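Local structure of peroxisomal catalase (Pichia angusta, 2XQ1) at residues O[67-72]-O[249-254]; O[102-107]-O[320-325]; O[119-124]-O[189-194]. The protein catalyses the heme-dependent breakdown of hydrogen peroxide to water and oxygen in the peroxisome, and probably protects the cell from its toxicity. One frame throughout, in Å; residues are numbered along the deposited sequence.

All three contacts are buried, and each joins a strand of the antiparallel catalase barrel, or the loop leading into it, to a helix. Strands 70-79, 98-107 and 122-130, one in each contact, lie side by side: Ser106 of interaction 2 is hydrogen-bonded through its backbone to Gly123 of interaction 3, as Phe105 is to Ala71 of interaction 1. Interaction 2 is nearest the chain centre, its middle about 8 Å away, with every touching residue buried, and joins apolar packing to an arginine beside a heme propionate. Interaction 1, where Pro250 is partly exposed, relies on a lysine-aspartate salt bridge that reaches a second subunit. Interaction 3 sets a partly exposed arginine on backbone carbonyls at a helix end.

Interaction 1. Residues O[67-72]-O[249-254]; sequences HAKGAG and DPDHST. With HEM (protoporphyrin IX containing Fe), chain B.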
# COMPACT_ATOMS: atom_id res chain seq x y z
N HIS O 67 7.34 13.66 15.18
CA HIS O 67 8.46 12.94 15.78
C HIS O 67 9.25 12.08 14.78
O HIS O 67 9.73 11.00 15.12
CB HIS O 67 7.94 12.08 16.91
CG HIS O 67 7.28 12.85 18.00
ND1 HIS O 67 7.93 13.20 19.16
CD2 HIS O 67 6.02 13.32 18.11
CE1 HIS O 67 7.10 13.85 19.94
NE2 HIS O 67 5.93 13.94 19.33
N ALA O 68 9.39 12.54 13.54
CA ALA O 68 10.04 11.76 12.50
C ALA O 68 11.51 11.50 12.78
O ALA O 68 12.05 10.46 12.38
CB ALA O 68 9.91 12.44 11.19
N LYS O 69 12.16 12.45 13.45
CA LYS O 69 13.62 12.42 13.66
C LYS O 69 13.93 11.94 15.05
O LYS O 69 13.53 12.57 16.03
CB LYS O 69 14.19 13.81 13.48
CG LYS O 69 15.60 13.97 13.91
CD LYS O 69 16.60 13.72 12.78
CE LYS O 69 17.99 13.92 13.35
NZ LYS O 69 19.00 13.95 12.32
N GLY O 70 14.64 10.82 15.15
CA GLY O 70 14.87 10.23 16.48
C GLY O 70 15.97 9.19 16.65
O GLY O 70 16.60 8.74 15.67
N ALA O 71 16.18 8.79 17.90
CA ALA O 71 17.21 7.85 18.26
C ALA O 71 16.70 6.94 19.38
O ALA O 71 15.97 7.40 20.26
CB ALA O 71 18.45 8.58 18.70
N GLY O 72 17.08 5.66 19.32
CA GLY O 72 16.60 4.68 20.27
C GLY O 72 17.69 3.81 20.88
O GLY O 72 18.82 3.75 20.39
N ASP O 249 26.54 19.68 13.21
CA ASP O 249 26.17 18.28 13.39
C ASP O 249 24.66 18.12 13.57
O ASP O 249 24.16 18.16 14.69
CB ASP O 249 26.93 17.69 14.58
CG ASP O 249 26.84 16.18 14.64
OD1 ASP O 249 26.26 15.58 13.72
OD2 ASP O 249 27.38 15.59 15.62
N PRO O 250 23.92 17.92 12.46
CA PRO O 250 22.47 17.76 12.56
C PRO O 250 22.09 16.55 13.39
O PRO O 250 20.98 16.48 13.91
CB PRO O 250 22.03 17.55 11.12
CG PRO O 250 23.11 18.07 10.31
CD PRO O 250 24.38 17.88 11.07
N ASP O 251 23.03 15.60 13.51
CA ASP O 251 22.76 14.35 14.21
C ASP O 251 23.43 14.33 15.58
O ASP O 251 23.74 13.27 16.12
CB ASP O 251 23.21 13.16 13.36
CG ASP O 251 22.54 13.12 12.00
OD1 ASP O 251 21.30 13.07 11.97
OD2 ASP O 251 23.24 13.11 10.96
N HIS O 252 23.61 15.51 16.16
CA HIS O 252 24.31 15.65 17.43
C HIS O 252 23.79 14.74 18.54
O HIS O 252 24.56 14.00 19.16
CB HIS O 252 24.27 17.09 17.91
CG HIS O 252 24.96 17.29 19.21
ND1 HIS O 252 26.33 17.40 19.31
CD2 HIS O 252 24.48 17.35 20.48
CE1 HIS O 252 26.67 17.55 20.58
NE2 HIS O 252 25.57 17.52 21.31
N SER O 253 22.49 14.80 18.79
CA SER O 253 21.90 14.04 19.87
C SER O 253 21.95 12.55 19.64
O SER O 253 22.10 11.78 20.58
CB SER O 253 20.46 14.50 20.11
OG SER O 253 20.44 15.90 20.40
N THR O 254 21.81 12.16 18.38
CA THR O 254 21.85 10.76 18.03
C THR O 254 23.22 10.18 18.33
O THR O 254 23.31 9.13 18.98
CB THR O 254 21.50 10.56 16.55
OG1 THR O 254 20.14 10.95 16.35
CG2 THR O 254 21.68 9.08 16.15
CHA HEM B . 3.96 10.46 17.76
CHB HEM B . -0.68 11.72 17.31
CHC HEM B . -0.20 14.38 21.33
CHD HEM B . 4.01 12.17 22.33
C1A HEM B . 2.72 10.60 17.25
C2A HEM B . 2.29 10.12 15.95
C3A HEM B . 0.99 10.48 15.82
C4A HEM B . 0.57 11.19 17.04
CMA HEM B . 0.09 10.19 14.61
CAA HEM B . 3.17 9.32 14.92
CBA HEM B . 3.34 7.88 15.45
CGA HEM B . 3.80 6.86 14.42
O1A HEM B . 3.70 7.19 13.19
O2A HEM B . 4.24 5.72 14.82
C1B HEM B . -0.99 12.59 18.35
C2B HEM B . -2.25 13.26 18.61
C3B HEM B . -2.11 13.99 19.72
C4B HEM B . -0.77 13.81 20.21
CMB HEM B . -3.51 13.14 17.73
CAB HEM B . -3.16 14.88 20.38
CBB HEM B . -4.46 14.63 20.21
C1C HEM B . 0.91 13.93 22.02
C2C HEM B . 1.24 14.16 23.41
C3C HEM B . 2.39 13.54 23.68
C4C HEM B . 2.85 12.91 22.48
CMC HEM B . 0.40 14.99 24.41
CAC HEM B . 3.08 13.50 25.03
CBC HEM B . 2.41 12.85 25.99
C1D HEM B . 4.44 11.54 21.17
C2D HEM B . 5.69 10.83 20.99
C3D HEM B . 5.67 10.30 19.56
C4D HEM B . 4.39 10.73 19.02
CMD HEM B . 6.85 10.62 22.00
CAD HEM B . 6.77 9.50 18.86
CBD HEM B . 6.80 8.05 19.33
CGD HEM B . 7.99 7.38 18.68
O1D HEM B . 9.13 7.66 19.20
O2D HEM B . 7.77 6.63 17.67
NA HEM B . 1.66 11.23 17.87
NB HEM B . -0.13 12.95 19.36
NC HEM B . 1.92 13.17 21.49
ND HEM B . 3.72 11.46 19.99
FE HEM B . 1.78 12.20 19.69
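Lys69 and Asp251 join the lead-in to strand 70-79, just after the distal heme-side histidine, to the start of helix 252-263. Lys69 CG stands anti to the backbone N, the chain bends at chi2 (91°), and the straight remainder brings NZ to Asp251 OD1, the two side chains crossing at about a right angle. This is a salt bridge, although the modelled NZ to OD1 distance of 2.5 Å is doubtful at this resolution. Both ends are shared: Lys69 NZ also binds Ser114 O, and Asp251 OD1 pairs with Arg162 of the second subunit, so the bridge reaches a subunit interface. Asp251 occupies the N-cap position without making a capping bond. It lies in a type I turn from Asp249 to His252, in which His252 N bonds to Asp249 O at 3.1 Å, and its N also closes an Asx turn, meeting Asp249 OD1 at 3.2 Å from above the carboxylate plane. Where the strand enters the catalase barrel, Ala71 points at the helix and its CB lies 3.7 Å from Thr254 OG1 and 4.1 Å from Thr254 CG2. At the other end of 67-72, His67, the predicted active-site residue, lays its imidazole face on the heme, with HEM C3D 3.3 Å above the ring plane and over its centre; Ser106 OG weakly bonds His67 ND1.

Interaction 2. Residues O[102-107]-O[320-325]; sequences FTRFST and ETEQIA. With HEM (protoporphyrin IX containing Fe), chain B.
Arg104 projects from strand 98-107 of the catalase barrel toward Thr321 of helix 317-322, passing a heme propionate on the way. Its CG lies anti to the backbone N (chi1 177°), and the chain is extended as far as NE. CB, CG and CD run past the propionate, with CD 3.2 Å from HEM O1D. NE then turns to Thr321 O, 3.4 Å away, in a weak hydrogen bond (N-H...O 130°), and packs on Thr321 CG2. At the tip, NH1 has HEM O1D at its in-plane edge, 3.6 Å off, while its hydrogen bond goes to His67 O. NH2 faces Glu322 OE1 at 4.1 Å, beyond a salt bridge, with the guanidinium and carboxylate planes 86° apart; the stronger mate of Glu322 is Lys112, bound through OE2. The nearby positive charge would probably favour the propionate in its ionised form. An alanine here would probably leave His67 O without its guanidinium donor and open a gap between the propionate and Thr321. Two residues earlier, on the same side of the strand, Phe102 supplies the apolar half of the contact. The extended chain of Ile324 carries its CD1 to 3.6 Å from Phe102 CD1, and Ile324 CG2 reaches back to 4.1 Å from Arg104 CD. The side chains of Thr321 and Phe102 cross at about a right angle, and Thr321 OG1 lies in plane at the ring edge, 3.6 Å from Phe102 CZ.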
# COMPACT_ATOMS: atom_id res chain seq x y z
N PHE O 102 12.63 -0.62 25.37
CA PHE O 102 13.23 0.14 24.30
C PHE O 102 12.72 1.55 24.38
O PHE O 102 11.54 1.79 24.54
CB PHE O 102 12.90 -0.44 22.95
CG PHE O 102 13.69 0.16 21.84
CD1 PHE O 102 13.39 1.45 21.36
CD2 PHE O 102 14.74 -0.55 21.27
CE1 PHE O 102 14.12 2.05 20.33
CE2 PHE O 102 15.49 0.02 20.23
CZ PHE O 102 15.17 1.35 19.75
N THR O 103 13.63 2.50 24.27
CA THR O 103 13.23 3.88 24.31
C THR O 103 13.64 4.56 23.03
O THR O 103 14.73 4.28 22.51
CB THR O 103 13.88 4.57 25.47
OG1 THR O 103 13.27 4.09 26.66
CG2 THR O 103 13.69 6.11 25.39
N ARG O 104 12.75 5.42 22.53
CA ARG O 104 13.07 6.23 21.36
C ARG O 104 12.82 7.69 21.72
O ARG O 104 11.74 8.04 22.23
CB ARG O 104 12.29 5.78 20.12
CG ARG O 104 12.52 6.63 18.87
CD ARG O 104 11.58 6.21 17.68
NE ARG O 104 12.14 6.66 16.40
CZ ARG O 104 11.88 7.82 15.78
NH1 ARG O 104 10.99 8.72 16.26
NH2 ARG O 104 12.52 8.07 14.65
N PHE O 105 13.84 8.51 21.48
CA PHE O 105 13.81 9.95 21.76
C PHE O 105 13.66 10.63 20.46
O PHE O 105 14.15 10.11 19.45
CB PHE O 105 15.13 10.43 22.37
CG PHE O 105 15.49 9.78 23.68
CD1 PHE O 105 14.77 10.05 24.83
CD2 PHE O 105 16.56 8.92 23.77
CE1 PHE O 105 15.09 9.47 26.02
CE2 PHE O 105 16.87 8.35 24.97
CZ PHE O 105 16.13 8.63 26.09
N SER O 106 13.03 11.80 20.46
CA SER O 106 12.63 12.47 19.21
C SER O 106 12.42 13.94 19.40
O SER O 106 12.26 14.41 20.54
CB SER O 106 11.30 11.91 18.71
OG SER O 106 10.53 11.32 19.78
N THR O 107 12.43 14.66 18.28
CA THR O 107 11.96 16.05 18.23
C THR O 107 10.57 15.98 17.66
O THR O 107 10.13 14.91 17.27
CB THR O 107 12.82 16.92 17.30
OG1 THR O 107 12.84 16.35 15.97
CG2 THR O 107 14.25 17.06 17.86
N GLU O 320 14.85 -1.55 13.64
CA GLU O 320 14.53 -1.46 15.05
C GLU O 320 14.10 -0.08 15.47
O GLU O 320 12.96 0.10 15.90
CB GLU O 320 15.70 -1.94 15.90
CG GLU O 320 15.97 -3.44 15.72
CD GLU O 320 17.23 -3.90 16.45
OE1 GLU O 320 18.33 -3.75 15.88
OE2 GLU O 320 17.12 -4.43 17.60
N THR O 321 14.98 0.91 15.36
CA THR O 321 14.56 2.29 15.71
C THR O 321 13.47 2.85 14.78
O THR O 321 12.51 3.46 15.25
CB THR O 321 15.72 3.29 15.79
OG1 THR O 321 16.66 2.83 16.78
CG2 THR O 321 15.22 4.63 16.23
N GLU O 322 13.60 2.63 13.48
CA GLU O 322 12.70 3.29 12.57
C GLU O 322 11.30 2.68 12.62
O GLU O 322 10.31 3.44 12.61
CB GLU O 322 13.28 3.26 11.16
CG GLU O 322 12.47 4.04 10.12
CD GLU O 322 12.40 5.58 10.36
OE1 GLU O 322 13.26 6.15 11.09
OE2 GLU O 322 11.46 6.23 9.81
N GLN O 323 11.23 1.34 12.68
CA GLN O 323 9.98 0.57 12.54
C GLN O 323 9.20 0.40 13.85
O GLN O 323 8.08 -0.13 13.88
CB GLN O 323 10.23 -0.81 11.91
CG GLN O 323 10.48 -0.79 10.42
CD GLN O 323 10.58 -2.17 9.81
OE1 GLN O 323 11.04 -3.12 10.45
NE2 GLN O 323 10.19 -2.28 8.54
N ILE O 324 9.79 0.82 14.96
CA ILE O 324 9.14 0.55 16.24
C ILE O 324 7.88 1.41 16.35
O ILE O 324 7.85 2.57 15.91
CB ILE O 324 10.09 0.77 17.43
CG1 ILE O 324 9.41 0.34 18.73
CG2 ILE O 324 10.58 2.20 17.48
CD1 ILE O 324 10.37 0.19 19.92
N ALA O 325 6.83 0.84 16.93
CA ALA O 325 5.57 1.54 16.97
C ALA O 325 5.03 1.61 18.39
O ALA O 325 4.78 0.57 18.99
CB ALA O 325 4.57 0.88 16.03
CHA HEM B . 3.96 10.46 17.76
CHB HEM B . -0.68 11.72 17.31
CHC HEM B . -0.20 14.38 21.33
CHD HEM B . 4.01 12.17 22.33
C1A HEM B . 2.72 10.60 17.25
C2A HEM B . 2.29 10.12 15.95
C3A HEM B . 0.99 10.48 15.82
C4A HEM B . 0.57 11.19 17.04
CMA HEM B . 0.09 10.19 14.61
CAA HEM B . 3.17 9.32 14.92
CBA HEM B . 3.34 7.88 15.45
CGA HEM B . 3.80 6.86 14.42
O1A HEM B . 3.70 7.19 13.19
O2A HEM B . 4.24 5.72 14.82
C1B HEM B . -0.99 12.59 18.35
C2B HEM B . -2.25 13.26 18.61
C3B HEM B . -2.11 13.99 19.72
C4B HEM B . -0.77 13.81 20.21
CMB HEM B . -3.51 13.14 17.73
CAB HEM B . -3.16 14.88 20.38
CBB HEM B . -4.46 14.63 20.21
C1C HEM B . 0.91 13.93 22.02
C2C HEM B . 1.24 14.16 23.41
C3C HEM B . 2.39 13.54 23.68
C4C HEM B . 2.85 12.91 22.48
CMC HEM B . 0.40 14.99 24.41
CAC HEM B . 3.08 13.50 25.03
CBC HEM B . 2.41 12.85 25.99
C1D HEM B . 4.44 11.54 21.17
C2D HEM B . 5.69 10.83 20.99
C3D HEM B . 5.67 10.30 19.56
C4D HEM B . 4.39 10.73 19.02
CMD HEM B . 6.85 10.62 22.00
CAD HEM B . 6.77 9.50 18.86
CBD HEM B . 6.80 8.05 19.33
CGD HEM B . 7.99 7.38 18.68
O1D HEM B . 9.13 7.66 19.20
O2D HEM B . 7.77 6.63 17.67
NA HEM B . 1.66 11.23 17.87
NB HEM B . -0.13 12.95 19.36
NC HEM B . 1.92 13.17 21.49
ND HEM B . 3.72 11.46 19.99
FE HEM B . 1.78 12.20 19.69

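Interaction 3. Residues O[119-124]-O[189-194]; sequences RDPRGF and MYLFSN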
# COMPACT_ATOMS: atom_id res chain seq x y z
N ARG O 119 14.78 23.71 18.06
CA ARG O 119 13.87 24.08 19.13
C ARG O 119 12.54 23.30 18.97
O ARG O 119 11.86 23.41 17.96
CB ARG O 119 13.65 25.61 19.13
CG ARG O 119 12.42 26.08 19.90
CD ARG O 119 12.53 27.52 20.42
NE ARG O 119 13.34 27.59 21.63
CZ ARG O 119 14.51 28.19 21.68
NH1 ARG O 119 14.99 28.79 20.59
NH2 ARG O 119 15.21 28.21 22.81
N ASP O 120 12.21 22.48 19.96
CA ASP O 120 11.04 21.63 19.93
C ASP O 120 10.90 20.93 21.27
O ASP O 120 11.87 20.81 22.01
CB ASP O 120 11.19 20.58 18.84
CG ASP O 120 10.21 20.77 17.67
OD1 ASP O 120 9.27 21.59 17.78
OD2 ASP O 120 10.35 20.07 16.64
N PRO O 121 9.69 20.44 21.60
CA PRO O 121 9.62 19.52 22.73
C PRO O 121 10.49 18.33 22.35
O PRO O 121 11.00 18.29 21.22
CB PRO O 121 8.15 19.09 22.75
CG PRO O 121 7.45 20.05 21.98
CD PRO O 121 8.37 20.58 20.95
N ARG O 122 10.69 17.40 23.28
CA ARG O 122 11.34 16.14 22.88
C ARG O 122 10.44 14.99 23.27
O ARG O 122 9.83 15.03 24.35
CB ARG O 122 12.75 15.95 23.49
CG ARG O 122 13.78 16.99 23.09
CD ARG O 122 14.17 16.88 21.63
NE ARG O 122 15.30 17.74 21.27
CZ ARG O 122 15.19 19.01 20.89
NH1 ARG O 122 14.00 19.60 20.82
NH2 ARG O 122 16.28 19.71 20.55
N GLY O 123 10.36 13.99 22.39
CA GLY O 123 9.59 12.77 22.64
C GLY O 123 10.43 11.78 23.42
O GLY O 123 11.64 11.72 23.26
N PHE O 124 9.77 10.98 24.25
CA PHE O 124 10.43 10.07 25.17
C PHE O 124 9.52 8.85 25.25
O PHE O 124 8.70 8.69 26.16
CB PHE O 124 10.56 10.81 26.52
CG PHE O 124 11.53 10.19 27.50
CD1 PHE O 124 11.63 8.82 27.64
CD2 PHE O 124 12.32 11.00 28.30
CE1 PHE O 124 12.53 8.25 28.56
CE2 PHE O 124 13.21 10.45 29.22
CZ PHE O 124 13.31 9.06 29.35
N MET O 189 5.80 28.90 26.61
CA MET O 189 6.81 29.46 27.49
C MET O 189 7.97 28.48 27.71
O MET O 189 9.15 28.85 27.68
CB MET O 189 6.15 29.94 28.78
CG MET O 189 5.36 31.25 28.60
SD MET O 189 4.54 31.82 30.12
CE MET O 189 5.93 32.51 31.01
N TYR O 190 7.64 27.21 27.93
CA TYR O 190 8.66 26.19 28.07
C TYR O 190 9.46 26.19 26.79
O TYR O 190 10.69 26.26 26.82
CB TYR O 190 8.04 24.81 28.28
CG TYR O 190 7.75 24.48 29.72
CD1 TYR O 190 6.68 25.07 30.39
CD2 TYR O 190 8.55 23.55 30.43
CE1 TYR O 190 6.38 24.77 31.73
CE2 TYR O 190 8.26 23.22 31.78
CZ TYR O 190 7.16 23.85 32.44
OH TYR O 190 6.82 23.58 33.77
N LEU O 191 8.75 26.14 25.67
CA LEU O 191 9.39 25.96 24.38
C LEU O 191 10.43 27.04 24.10
O LEU O 191 11.46 26.79 23.49
CB LEU O 191 8.33 25.94 23.29
CG LEU O 191 8.83 25.93 21.85
CD1 LEU O 191 9.51 24.63 21.57
CD2 LEU O 191 7.67 26.12 20.97
N PHE O 192 10.15 28.26 24.53
CA PHE O 192 11.05 29.34 24.19
C PHE O 192 12.01 29.69 25.32
O PHE O 192 12.94 30.45 25.12
CB PHE O 192 10.28 30.55 23.68
CG PHE O 192 9.84 30.41 22.24
CD1 PHE O 192 10.68 30.80 21.20
CD2 PHE O 192 8.60 29.88 21.92
CE1 PHE O 192 10.27 30.66 19.87
CE2 PHE O 192 8.19 29.75 20.58
CZ PHE O 192 9.03 30.14 19.57
N SER O 193 11.80 29.11 26.49
CA SER O 193 12.81 29.16 27.52
C SER O 193 13.89 28.24 26.98
O SER O 193 13.73 27.63 25.92
CB SER O 193 12.26 28.64 28.84
OG SER O 193 12.23 27.22 28.82
N ASN O 194 14.98 28.11 27.71
CA ASN O 194 16.05 27.30 27.19
C ASN O 194 15.73 25.82 27.20
O ASN O 194 16.46 25.02 26.64
CB ASN O 194 17.34 27.60 27.95
CG ASN O 194 17.93 28.94 27.58
OD1 ASN O 194 17.86 29.37 26.42
ND2 ASN O 194 18.53 29.60 28.55
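Arg119 CG is anti to the backbone N, and a bend at chi3 (-79°) swings NE toward Leu191, whose own CG is also anti to its N. The contact fastens the loop leading into strand 122-130 of the catalase barrel to the last turn of helix 185-192. NE donates to Leu191 O at 2.8 Å with an N-H...O angle of 146°, and that oxygen lies near the guanidinium plane. From the same edge, NH2 makes a weak bond of 3.5 Å to Ser193 O. Two carbonyls at a helix C-terminal end would probably favour the positive charge, whose stronger partner is Asp239, paired with NH1. Before it reaches NE, the chain crosses Phe192 at about a right angle: Arg119 CD sits 4.2 Å from the ring centroid and 26° off its normal, a CH-pi contact over the face but offset toward the rim. Leu191 CD1 packs against Arg119 CG and Asp120 CA, each at 3.7 Å, with Pro121 CD more distant at 4.3 Å. Further along the strand, Gly123 and Phe124 line the heme pocket. The C-terminal helices pack here too: Phe192 lies on Val462, and Tyr190 stacks on Phe444. Where the helix ends, Ser193 OG folds back to bond with Tyr190 O at 2.7 Å.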